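Local coordinates for periplasmic binding protein component of an ABC type zinc uptake transporter (Synechocystis sp., PDB 1PQ4), which binds zinc as a periplasmic solute-binding protein and probably delivers it to an ABC-type transporter for uptake into the cell, at residues A[14-19]-A[24-29]. Residues are numbered along the deposited sequence; the frame is centred on the assembly and turned at random.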
ATOM      1  N   TYR A  14      -1.829  -5.996   9.111  1.00 12.08           N
ATOM      2  CA  TYR A  14      -2.264  -5.000  10.087  1.00 13.58           C
ATOM      3  C   TYR A  14      -3.832  -4.930  10.063  1.00 15.44           C
ATOM      4  O   TYR A  14      -4.490  -4.917  11.101  1.00 13.09           O
ATOM      5  CB  TYR A  14      -1.683  -3.640   9.706  1.00 15.61           C
ATOM      6  CG  TYR A  14      -2.037  -2.510  10.655  1.00 16.15           C
ATOM      7  CD1 TYR A  14      -1.261  -2.262  11.799  1.00 21.39           C
ATOM      8  CD2 TYR A  14      -3.154  -1.707  10.425  1.00 10.73           C
ATOM      9  CE1 TYR A  14      -1.590  -1.250  12.679  1.00 20.59           C
ATOM     10  CE2 TYR A  14      -3.519  -0.677  11.324  1.00 14.39           C
ATOM     11  CZ  TYR A  14      -2.710  -0.471  12.445  1.00 23.24           C
ATOM     12  OH  TYR A  14      -3.016   0.492  13.351  1.00 23.22           O
ATOM     13  N   PHE A  15      -4.390  -4.856   8.865  1.00  9.68           N
ATOM     14  CA  PHE A  15      -5.842  -4.765   8.698  1.00 11.18           C
ATOM     15  C   PHE A  15      -6.477  -6.020   9.286  1.00 12.68           C
ATOM     16  O   PHE A  15      -7.464  -5.948  10.013  1.00 13.09           O
ATOM     17  CB  PHE A  15      -6.205  -4.710   7.227  1.00  9.55           C
ATOM     18  CG  PHE A  15      -5.585  -3.576   6.462  1.00 11.44           C
ATOM     19  CD1 PHE A  15      -5.557  -3.641   5.049  1.00 13.63           C
ATOM     20  CD2 PHE A  15      -5.054  -2.463   7.098  1.00 12.40           C
ATOM     21  CE1 PHE A  15      -5.005  -2.618   4.289  1.00 15.56           C
ATOM     22  CE2 PHE A  15      -4.490  -1.400   6.342  1.00  8.29           C
ATOM     23  CZ  PHE A  15      -4.461  -1.480   4.946  1.00 12.98           C
ATOM     24  N   LEU A  16      -5.925  -7.185   8.952  1.00 14.27           N
ATOM     25  CA  LEU A  16      -6.496  -8.416   9.476  1.00 13.85           C
ATOM     26  C   LEU A  16      -6.408  -8.528  10.976  1.00 20.35           C
ATOM     27  O   LEU A  16      -7.339  -9.061  11.625  1.00 17.20           O
ATOM     28  CB  LEU A  16      -5.852  -9.660   8.845  1.00 16.26           C
ATOM     29  CG  LEU A  16      -6.565 -10.130   7.560  1.00 18.19           C
ATOM     30  CD1 LEU A  16      -7.940 -10.715   7.900  1.00 19.84           C
ATOM     31  CD2 LEU A  16      -6.767  -8.925   6.611  1.00 17.94           C
ATOM     32  N   GLU A  17      -5.265  -8.109  11.532  1.00 15.25           N
ATOM     33  CA  GLU A  17      -5.111  -8.162  13.003  1.00 15.05           C
ATOM     34  C   GLU A  17      -6.173  -7.266  13.665  1.00 15.78           C
ATOM     35  O   GLU A  17      -6.743  -7.634  14.668  1.00 14.57           O
ATOM     36  CB  GLU A  17      -3.710  -7.680  13.415  1.00 15.02           C
ATOM     37  CG  GLU A  17      -3.395  -7.770  14.927  1.00 17.60           C
ATOM     38  CD  GLU A  17      -3.593  -9.164  15.514  1.00 21.00           C
ATOM     39  OE1 GLU A  17      -3.445 -10.181  14.783  1.00 22.09           O
ATOM     40  OE2 GLU A  17      -3.894  -9.241  16.738  1.00 24.83           O
ATOM     41  N   LYS A  18      -6.413  -6.091  13.110  1.00 11.54           N
ATOM     42  CA  LYS A  18      -7.393  -5.155  13.681  1.00 13.98           C
ATOM     43  C   LYS A  18      -8.820  -5.721  13.601  1.00 20.38           C
ATOM     44  O   LYS A  18      -9.633  -5.575  14.512  1.00 18.66           O
ATOM     45  CB  LYS A  18      -7.354  -3.837  12.892  1.00 14.20           C
ATOM     46  CG  LYS A  18      -6.135  -2.975  13.232  1.00 17.11           C
ATOM     47  CD  LYS A  18      -6.358  -2.331  14.632  1.00 25.06           C
ATOM     48  CE  LYS A  18      -5.078  -1.668  15.197  1.00 32.84           C
ATOM     49  NZ  LYS A  18      -5.431  -0.771  16.353  1.00 30.64           N
ATOM     50  N   ILE A  19      -9.107  -6.385  12.498  1.00 14.82           N
ATOM     51  CA  ILE A  19     -10.469  -6.902  12.283  1.00 14.34           C
ATOM     52  C   ILE A  19     -10.699  -8.234  12.965  1.00 16.52           C
ATOM     53  O   ILE A  19     -11.746  -8.476  13.574  1.00 19.39           O
ATOM     54  CB  ILE A  19     -10.702  -7.036  10.772  1.00 18.67           C
ATOM     55  CG1 ILE A  19     -10.781  -5.649  10.148  1.00 17.21           C
ATOM     56  CG2 ILE A  19     -11.984  -7.903  10.478  1.00 20.40           C
ATOM     57  CD1 ILE A  19     -10.692  -5.631   8.628  1.00 28.05           C
ATOM     58  N   VAL A  24      -8.018 -14.969  14.113  1.00 15.94           N
ATOM     59  CA  VAL A  24      -7.338 -15.295  12.861  1.00 15.02           C
ATOM     60  C   VAL A  24      -5.820 -15.423  13.127  1.00 17.00           C
ATOM     61  O   VAL A  24      -5.293 -14.907  14.102  1.00 14.17           O
ATOM     62  CB  VAL A  24      -7.560 -14.189  11.749  1.00 16.64           C
ATOM     63  CG1 VAL A  24      -9.108 -14.035  11.416  1.00 19.12           C
ATOM     64  CG2 VAL A  24      -7.012 -12.840  12.194  1.00 14.08           C
ATOM     65  N   ARG A  25      -5.143 -16.142  12.251  1.00 14.21           N
ATOM     66  CA  ARG A  25      -3.701 -16.326  12.354  1.00 12.60           C
ATOM     67  C   ARG A  25      -3.272 -15.984  10.936  1.00 14.25           C
ATOM     68  O   ARG A  25      -3.673 -16.636   9.967  1.00 16.72           O
ATOM     69  CB  ARG A  25      -3.384 -17.769  12.682  1.00 14.30           C
ATOM     70  CG  ARG A  25      -1.913 -18.111  12.642  1.00 17.89           C
ATOM     71  CD  ARG A  25      -1.813 -19.580  13.047  1.00 22.53           C
ATOM     72  NE  ARG A  25      -2.461 -19.761  14.336  1.00 39.77           N
ATOM     73  CZ  ARG A  25      -3.447 -20.619  14.582  1.00 33.03           C
ATOM     74  NH1 ARG A  25      -3.935 -21.408  13.624  1.00 38.06           N
ATOM     75  NH2 ARG A  25      -3.929 -20.680  15.809  1.00 45.36           N
ATOM     76  N   VAL A  26      -2.500 -14.923  10.821  1.00 15.74           N
ATOM     77  CA  VAL A  26      -2.140 -14.387   9.518  1.00 13.81           C
ATOM     78  C   VAL A  26      -0.791 -14.768   8.978  1.00 16.70           C
ATOM     79  O   VAL A  26       0.221 -14.668   9.694  1.00 13.60           O
ATOM     80  CB  VAL A  26      -2.176 -12.842   9.567  1.00 18.98           C
ATOM     81  CG1 VAL A  26      -1.817 -12.269   8.185  1.00 16.39           C
ATOM     82  CG2 VAL A  26      -3.542 -12.358  10.036  1.00 18.01           C
ATOM     83  N   SER A  27      -0.779 -15.156   7.706  1.00 14.19           N
ATOM     84  CA  SER A  27       0.476 -15.469   6.998  1.00 16.75           C
ATOM     85  C   SER A  27       0.557 -14.414   5.884  1.00 16.41           C
ATOM     86  O   SER A  27      -0.477 -13.909   5.441  1.00 18.80           O
ATOM     87  CB  SER A  27       0.451 -16.870   6.376  1.00 14.25           C
ATOM     88  OG  SER A  27       0.602 -17.877   7.375  1.00 16.13           O
ATOM     89  N   VAL A  28       1.766 -14.084   5.434  1.00 15.52           N
ATOM     90  CA  VAL A  28       1.936 -13.054   4.389  1.00 16.07           C
ATOM     91  C   VAL A  28       2.793 -13.605   3.246  1.00 17.25           C
ATOM     92  O   VAL A  28       3.830 -14.217   3.473  1.00 16.74           O
ATOM     93  CB  VAL A  28       2.621 -11.799   4.975  1.00 14.47           C
ATOM     94  CG1 VAL A  28       2.856 -10.711   3.870  1.00 17.23           C
ATOM     95  CG2 VAL A  28       1.713 -11.231   6.112  1.00 11.93           C
ATOM     96  N   LEU A  29       2.358 -13.356   2.010  1.00 17.01           N
ATOM     97  CA  LEU A  29       3.048 -13.880   0.838  1.00 18.13           C
ATOM     98  C   LEU A  29       4.300 -13.098   0.439  1.00 18.05           C
ATOM     99  O   LEU A  29       5.367 -13.693   0.220  1.00 16.96           O
ATOM    100  CB  LEU A  29       2.090 -13.880  -0.352  1.00 19.77           C
ATOM    101  CG  LEU A  29       2.320 -14.895  -1.485  1.00 23.67           C
ATOM    102  CD1 LEU A  29       1.620 -14.365  -2.776  1.00 19.70           C
ATOM    103  CD2 LEU A  29       3.776 -15.041  -1.760  1.00 41.70           C
TER
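Leu16 meets the strand at two points: its CB lies 3.7 Å from CG2 of Val26, and its carbonyl O lies 3.8 Å from CG2 of Val24. The first is an apolar contact made by the root of the leucine side chain. CG of Leu16 is turned roughly anti to the carbonyl carbon (chi1 -89°), and the branch leads away from Val26: Leu16 CG is 4.5 Å from Val26 CG2, farther than CB. The second is a van der Waals approach of a methyl to the helix backbone. It comes from the flank of the carbonyl, since the angle at O between Leu16 C and Val24 CG2 is about 115°. In Val24, CG1 is anti to the carbonyl carbon (chi1 -60°), which puts CG2 between the backbone N and the carbonyl carbon, where it reaches Leu16 O. Val24 and Val26 both direct their CB atoms toward the helix, as expected for alternate residues of a strand, and Val24 CG2 stands 4.1 Å from Val26 CG2, forming a short apolar surface. The contact is small, burying 153 Å² over both segments, and Leu16 and Val26 are the closest backbone pair, with CA atoms 7.4 Å apart.

This is the helix-to-second-strand interface of a beta-alpha-beta crossover of strand 3-7, helix 10-20 and strand 24-28. Strand 24-28 is an edge strand of a four-stranded parallel sheet within this chain and pairs with strand 3-7. Leu16 also touches Val7 on strand 3-7 and Leu152 on helix 138-155, placing helix 10-20 between sheet and long helix.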